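Local coordinates for protein pngf-ii (Elizabethkingia meningoseptica, PDB 4R4X) that probably removes N-linked glycans from glycoproteins, as a peptide:N-glycosidase related to PNGase F, at residues L416-L421 and L501-A506; F296-R301 and R422-G427. All coordinates share one frame; numbering follows the deposited sequence. Where two conformers were deposited one is given.

In the fold
Both contacts use strand 416-428 and differ in where along it they fall. Contact 1, at the start of this strand, pairs it with its neighbour 493-504 near the surface: backbone bonds, one asparagine carbonyl and two waters do the polar work, over a buried apolar side. Contact 2, its centre about 20 Å from that of contact 1, lies deeper, and every residue touching across it is buried. There, strand 416-428 meets 297-303, which flanks 493-504 on its other side in the same sheet, through two arginines that reach backbone carbonyls and a threonine hydroxyl. Contact 1 stays within the C-terminal glycosidase family region; contact 2 joins the N-terminal region to it.

Contact 1: residues L416-L421 and L501-A506; sequences LKNAQL and LGNLNA
The methyl group of Ala419 is the bump at the middle of this contact, and residues 501-504 curve round it. Leu504 CD1 closes on Ala419 CB at 3.6 Å, with Leu504 CG close behind. Leu501 CB borders the same methyl at 4.1 Å, while Gly502 O presses on it from the backbone. Leu504 is turned into this position with CG beside its backbone N (chi1 -59°). Leu501 lays its CD1 methyl against the backbone of Gln420 and Leu421: CD1 rests 3.9 Å from Leu421 N and comes equally near Gln420 C. On the same face as Ala419, Leu416 and Leu504 lie abreast through their CB atoms, and Leu534 of strand 527-537 touches both Leu416 and Leu501.

Leu416 and Leu504 form an antiparallel hydrogen-bonded pair, N to O in both directions. Just beyond, the chain turns a corner at Lys417 and Asn418, and Asn503 fills the bend. Asn503 OD1 accepts from Asn418 N at 2.9 Å, the N-H pointing almost straight at it (171°) and in the amide plane, while packing 3.5 Å from Lys417 CA and alongside Lys417 CG. The next backbone bond, from Ala419 N to Gly502 O, is bent, its donor above the carbonyl plane; Leu501 N to Ala419 O is straighter.

Two waters complete the polar side. One donates to both Asn418 OD1 and Asn503 OD1, relating two acceptors that stand 3.9 Å apart; the other donates to Ala419 O and accepts from Gly502 N. The chemistry is therefore divided: leucine and alanine carbons cover the buried side, while at the exposed corner a side-chain carbonyl and water take up polar groups where the regular strand pairing is interrupted.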
loop_
_atom_site.group_PDB
_atom_site.type_symbol
_atom_site.label_atom_id
_atom_site.label_comp_id
_atom_site.label_asym_id
_atom_site.label_seq_id
_atom_site.Cartn_x
_atom_site.Cartn_y
_atom_site.Cartn_z
ATOM N N LEU A 416 21.580 -12.720 -16.544
ATOM C CA LEU A 416 20.350 -12.410 -15.822
ATOM C C LEU A 416 19.364 -13.555 -16.075
ATOM O O LEU A 416 19.029 -13.829 -17.233
ATOM C CB LEU A 416 19.837 -11.089 -16.369
ATOM C CG LEU A 416 19.097 -10.102 -15.507
ATOM C CD1 LEU A 416 19.864 -9.775 -14.222
ATOM C CD2 LEU A 416 18.812 -8.876 -16.368
ATOM N N LYS A 417 18.960 -14.247 -15.014
ATOM C CA LYS A 417 17.939 -15.276 -15.086
ATOM C C LYS A 417 16.539 -14.646 -14.990
ATOM O O LYS A 417 16.335 -13.678 -14.262
ATOM C CB LYS A 417 18.133 -16.298 -13.957
ATOM C CG LYS A 417 16.991 -17.282 -13.797
ATOM C CD LYS A 417 17.283 -18.350 -12.772
ATOM C CE LYS A 417 16.132 -19.333 -12.642
ATOM N NZ LYS A 417 16.380 -20.264 -11.514
ATOM N N ASN A 418 15.584 -15.223 -15.705
ATOM C CA ASN A 418 14.186 -14.764 -15.700
ATOM C C ASN A 418 14.058 -13.267 -15.942
ATOM O O ASN A 418 13.349 -12.572 -15.232
ATOM C CB ASN A 418 13.479 -15.201 -14.416
ATOM C CG ASN A 418 13.285 -16.701 -14.340
ATOM O OD1 ASN A 418 13.216 -17.389 -15.364
ATOM N ND2 ASN A 418 13.211 -17.225 -13.131
ATOM N N ALA A 419 14.731 -12.769 -16.975
ATOM C CA ALA A 419 14.647 -11.367 -17.312
ATOM C C ALA A 419 13.217 -11.003 -17.719
ATOM O O ALA A 419 12.538 -11.766 -18.386
ATOM C CB ALA A 419 15.587 -11.022 -18.455
ATOM N N GLN A 420 12.801 -9.805 -17.355
ATOM C CA GLN A 420 11.480 -9.311 -17.712
ATOM C C GLN A 420 11.584 -7.842 -18.054
ATOM O O GLN A 420 12.446 -7.137 -17.509
ATOM C CB GLN A 420 10.510 -9.446 -16.543
ATOM C CG GLN A 420 10.245 -10.860 -16.068
ATOM C CD GLN A 420 9.491 -10.842 -14.760
ATOM O OE1 GLN A 420 8.935 -9.826 -14.370
ATOM N NE2 GLN A 420 9.481 -11.968 -14.076
ATOM N N LEU A 421 10.694 -7.377 -18.932
ATOM C CA LEU A 421 10.523 -5.960 -19.133
ATOM C C LEU A 421 9.231 -5.551 -18.458
ATOM O O LEU A 421 8.156 -6.017 -18.841
ATOM C CB LEU A 421 10.473 -5.597 -20.618
ATOM C CG LEU A 421 10.411 -4.092 -20.907
ATOM C CD1 LEU A 421 11.690 -3.393 -20.484
ATOM C CD2 LEU A 421 10.150 -3.811 -22.382
ATOM N N LEU A 501 11.366 -12.132 -20.979
ATOM C CA LEU A 501 12.409 -12.040 -22.014
ATOM C C LEU A 501 13.314 -13.275 -22.066
ATOM O O LEU A 501 14.211 -13.346 -22.926
ATOM C CB LEU A 501 13.261 -10.801 -21.772
ATOM C CG LEU A 501 12.540 -9.465 -21.777
ATOM C CD1 LEU A 501 13.554 -8.395 -21.417
ATOM C CD2 LEU A 501 11.901 -9.196 -23.137
ATOM N N GLY A 502 13.062 -14.247 -21.180
ATOM C CA GLY A 502 13.918 -15.416 -21.018
ATOM C C GLY A 502 15.154 -15.034 -20.214
ATOM O O GLY A 502 15.192 -13.974 -19.585
ATOM N N ASN A 503 16.189 -15.867 -20.270
ATOM C CA ASN A 503 17.454 -15.556 -19.612
ATOM C C ASN A 503 18.359 -14.756 -20.553
ATOM O O ASN A 503 18.377 -14.990 -21.786
ATOM C CB ASN A 503 18.158 -16.863 -19.187
ATOM C CG ASN A 503 17.277 -17.762 -18.325
ATOM O OD1 ASN A 503 16.472 -17.302 -17.495
ATOM N ND2 ASN A 503 17.419 -19.053 -18.525
ATOM N N LEU A 504 19.103 -13.800 -20.006
ATOM C CA LEU A 504 19.969 -12.971 -20.804
ATOM C C LEU A 504 21.418 -13.199 -20.430
ATOM O O LEU A 504 21.743 -13.277 -19.250
ATOM C CB LEU A 504 19.639 -11.493 -20.634
ATOM C CG LEU A 504 18.204 -11.086 -21.005
ATOM C CD1 LEU A 504 18.042 -9.622 -20.699
ATOM C CD2 LEU A 504 17.911 -11.388 -22.465
ATOM N N ASN A 505 22.272 -13.327 -21.451
ATOM C CA ASN A 505 23.728 -13.412 -21.237
ATOM C C ASN A 505 24.320 -12.069 -20.841
ATOM O O ASN A 505 23.837 -11.026 -21.240
ATOM C CB ASN A 505 24.447 -13.841 -22.525
ATOM C CG ASN A 505 24.246 -15.291 -22.846
ATOM O OD1 ASN A 505 23.786 -16.059 -22.002
ATOM N ND2 ASN A 505 24.581 -15.688 -24.088
ATOM N N ALA A 506 25.420 -12.100 -20.107
ATOM C CA ALA A 506 26.226 -10.894 -19.955
ATOM C C ALA A 506 26.649 -10.332 -21.335
ATOM O O ALA A 506 26.822 -11.079 -22.297
ATOM C CB ALA A 506 27.441 -11.192 -19.089
HETATM O O HOH W 1 13.545 -17.072 -18.274
HETATM O O HOH W 2 11.766 -14.313 -18.321
#

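Contact 2: residues F296-R301 and R422-G427; sequences FIELMR and RYITTG
Arg422 directs both terminal nitrogens of its guanidinium at a single backbone oxygen, Glu298 O, with NH2 at 2.9 Å and NH1 at 3.0 Å. The oxygen lies near the guanidinium plane, and a weak bond from NH1 reaches Leu299 O as well. The arginine reaches past Pro496 and Tyr498 of the intervening strand 493-504 as an extended arm, CG anti to the backbone N (chi1 178°), and its NE forms a salt bridge with Glu334.

Arg301 comes the other way and is bent. Ile424 CG2 sits over the centre of its guanidinium face, 3.5 Å from CZ, while Glu298 grips the edge side-on: OE1 meets NH2 through its syn lone pair, and OE2 is approached by NE from above the carboxylate plane. Ser531 and Thr386 also bond this carboxylate. Weak bonds run from Arg301 NH1 to Thr426 OG1 (2.8 Å), itself bonded to His428, and from NH2 to Ile424 O; NH1 also bonds Asn529 O.

The carbonyls Arg422 meets lie just before and within a classic beta bulge, Leu299 and Met300 both facing Val251. On its other side strand 297-303 pairs with 493-504, so strands of both family regions share one antiparallel sheet.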
loop_
_atom_site.group_PDB
_atom_site.type_symbol
_atom_site.label_atom_id
_atom_site.label_comp_id
_atom_site.label_asym_id
_atom_site.label_seq_id
_atom_site.Cartn_x
_atom_site.Cartn_y
_atom_site.Cartn_z
ATOM N N PHE A 296 13.891 8.374 -15.721
ATOM C CA PHE A 296 13.206 8.155 -14.452
ATOM C C PHE A 296 12.350 6.871 -14.477
ATOM O O PHE A 296 12.053 6.321 -15.555
ATOM C CB PHE A 296 12.407 9.388 -14.004
ATOM C CG PHE A 296 11.137 9.633 -14.752
ATOM C CD1 PHE A 296 9.938 9.089 -14.305
ATOM C CD2 PHE A 296 11.116 10.439 -15.884
ATOM C CE1 PHE A 296 8.753 9.326 -14.981
ATOM C CE2 PHE A 296 9.929 10.700 -16.560
ATOM C CZ PHE A 296 8.738 10.143 -16.104
ATOM N N ILE A 297 12.024 6.383 -13.282
ATOM C CA ILE A 297 11.173 5.205 -13.100
ATOM C C ILE A 297 9.804 5.654 -12.614
ATOM O O ILE A 297 9.693 6.398 -11.600
ATOM C CB ILE A 297 11.813 4.238 -12.114
ATOM C CG1 ILE A 297 13.043 3.610 -12.785
ATOM C CG2 ILE A 297 10.859 3.129 -11.625
ATOM C CD1 ILE A 297 13.833 2.746 -11.862
ATOM N N GLU A 298 8.777 5.179 -13.316
ATOM C CA GLU A 298 7.375 5.360 -12.893
ATOM C C GLU A 298 6.991 4.329 -11.842
ATOM O O GLU A 298 6.890 3.124 -12.147
ATOM C CB GLU A 298 6.427 5.190 -14.084
ATOM C CG GLU A 298 6.710 6.114 -15.209
ATOM C CD GLU A 298 5.786 5.924 -16.392
ATOM O OE1 GLU A 298 5.571 4.770 -16.827
ATOM O OE2 GLU A 298 5.282 6.942 -16.897
ATOM N N LEU A 299 6.811 4.746 -10.593
ATOM C CA LEU A 299 6.259 3.810 -9.595
ATOM C C LEU A 299 4.820 3.433 -9.943
ATOM O O LEU A 299 4.441 2.276 -9.814
ATOM C CB LEU A 299 6.277 4.402 -8.184
ATOM C CG LEU A 299 7.623 4.800 -7.588
ATOM C CD1 LEU A 299 7.429 5.115 -6.097
ATOM C CD2 LEU A 299 8.650 3.669 -7.770
HETATM N N MSE A 300 4.043 4.414 -10.392
HETATM C CA MSE A 300 2.594 4.260 -10.636
HETATM C C MSE A 300 2.193 5.269 -11.676
HETATM O O MSE A 300 2.410 6.458 -11.491
HETATM C CB MSE A 300 1.783 4.527 -9.348
HETATM C CG MSE A 300 0.260 4.521 -9.551
HETATM SE SE MSE A 300 -0.686 5.702 -8.269
HETATM C CE MSE A 300 0.346 5.312 -6.641
ATOM N N ARG A 301 1.609 4.809 -12.790
ATOM C CA ARG A 301 1.018 5.672 -13.792
ATOM C C ARG A 301 -0.482 5.677 -13.533
ATOM O O ARG A 301 -1.102 4.605 -13.396
ATOM C CB ARG A 301 1.331 5.164 -15.212
ATOM C CG ARG A 301 0.557 5.853 -16.342
ATOM C CD ARG A 301 1.354 6.820 -17.197
ATOM N NE ARG A 301 2.609 6.268 -17.711
ATOM C CZ ARG A 301 2.806 5.614 -18.862
ATOM N NH1 ARG A 301 1.820 5.359 -19.712
ATOM N NH2 ARG A 301 4.031 5.165 -19.147
ATOM N N ARG A 422 9.356 -4.715 -17.431
ATOM C CA ARG A 422 8.208 -4.075 -16.788
ATOM C C ARG A 422 7.836 -2.921 -17.678
ATOM O O ARG A 422 8.606 -1.969 -17.818
ATOM C CB ARG A 422 8.579 -3.577 -15.393
ATOM C CG ARG A 422 7.472 -2.849 -14.625
ATOM C CD ARG A 422 8.050 -2.327 -13.320
ATOM N NE ARG A 422 7.106 -1.600 -12.468
ATOM C CZ ARG A 422 6.926 -0.280 -12.460
ATOM N NH1 ARG A 422 6.074 0.247 -11.599
ATOM N NH2 ARG A 422 7.575 0.516 -13.294
ATOM N N TYR A 423 6.664 -3.015 -18.290
ATOM C CA TYR A 423 6.297 -2.152 -19.403
ATOM C C TYR A 423 4.948 -1.499 -19.130
ATOM O O TYR A 423 3.937 -2.191 -18.934
ATOM C CB TYR A 423 6.225 -2.968 -20.685
ATOM C CG TYR A 423 5.885 -2.199 -21.946
ATOM C CD1 TYR A 423 6.785 -1.295 -22.497
ATOM C CD2 TYR A 423 4.686 -2.418 -22.622
ATOM C CE1 TYR A 423 6.491 -0.608 -23.670
ATOM C CE2 TYR A 423 4.400 -1.767 -23.814
ATOM C CZ TYR A 423 5.303 -0.859 -24.331
ATOM O OH TYR A 423 5.023 -0.158 -25.480
ATOM N N ILE A 424 4.969 -0.175 -19.059
ATOM C CA ILE A 424 3.761 0.639 -18.869
ATOM C C ILE A 424 3.500 1.416 -20.139
ATOM O O ILE A 424 4.338 2.196 -20.566
ATOM C CB ILE A 424 3.901 1.616 -17.690
ATOM C CG1 ILE A 424 4.291 0.853 -16.432
ATOM C CG2 ILE A 424 2.589 2.370 -17.446
ATOM C CD1 ILE A 424 4.569 1.733 -15.226
ATOM N N THR A 425 2.337 1.212 -20.739
ATOM C CA THR A 425 2.000 1.895 -21.977
ATOM C C THR A 425 0.604 2.491 -21.953
ATOM O O THR A 425 -0.352 1.813 -21.530
ATOM C CB THR A 425 2.139 0.977 -23.218
ATOM O OG1 THR A 425 1.768 1.718 -24.387
ATOM C CG2 THR A 425 1.255 -0.302 -23.099
ATOM N N THR A 426 0.508 3.741 -22.416
ATOM C CA THR A 426 -0.777 4.380 -22.705
ATOM C C THR A 426 -0.711 5.195 -23.994
ATOM O O THR A 426 0.306 5.810 -24.311
ATOM C CB THR A 426 -1.287 5.259 -21.545
ATOM O OG1 THR A 426 -0.363 6.310 -21.241
ATOM C CG2 THR A 426 -1.522 4.421 -20.316
ATOM N N GLY A 427 -1.816 5.159 -24.727
ATOM C CA GLY A 427 -1.955 5.804 -25.993
ATOM C C GLY A 427 -2.798 7.052 -25.829
ATOM O O GLY A 427 -3.752 7.083 -25.034
#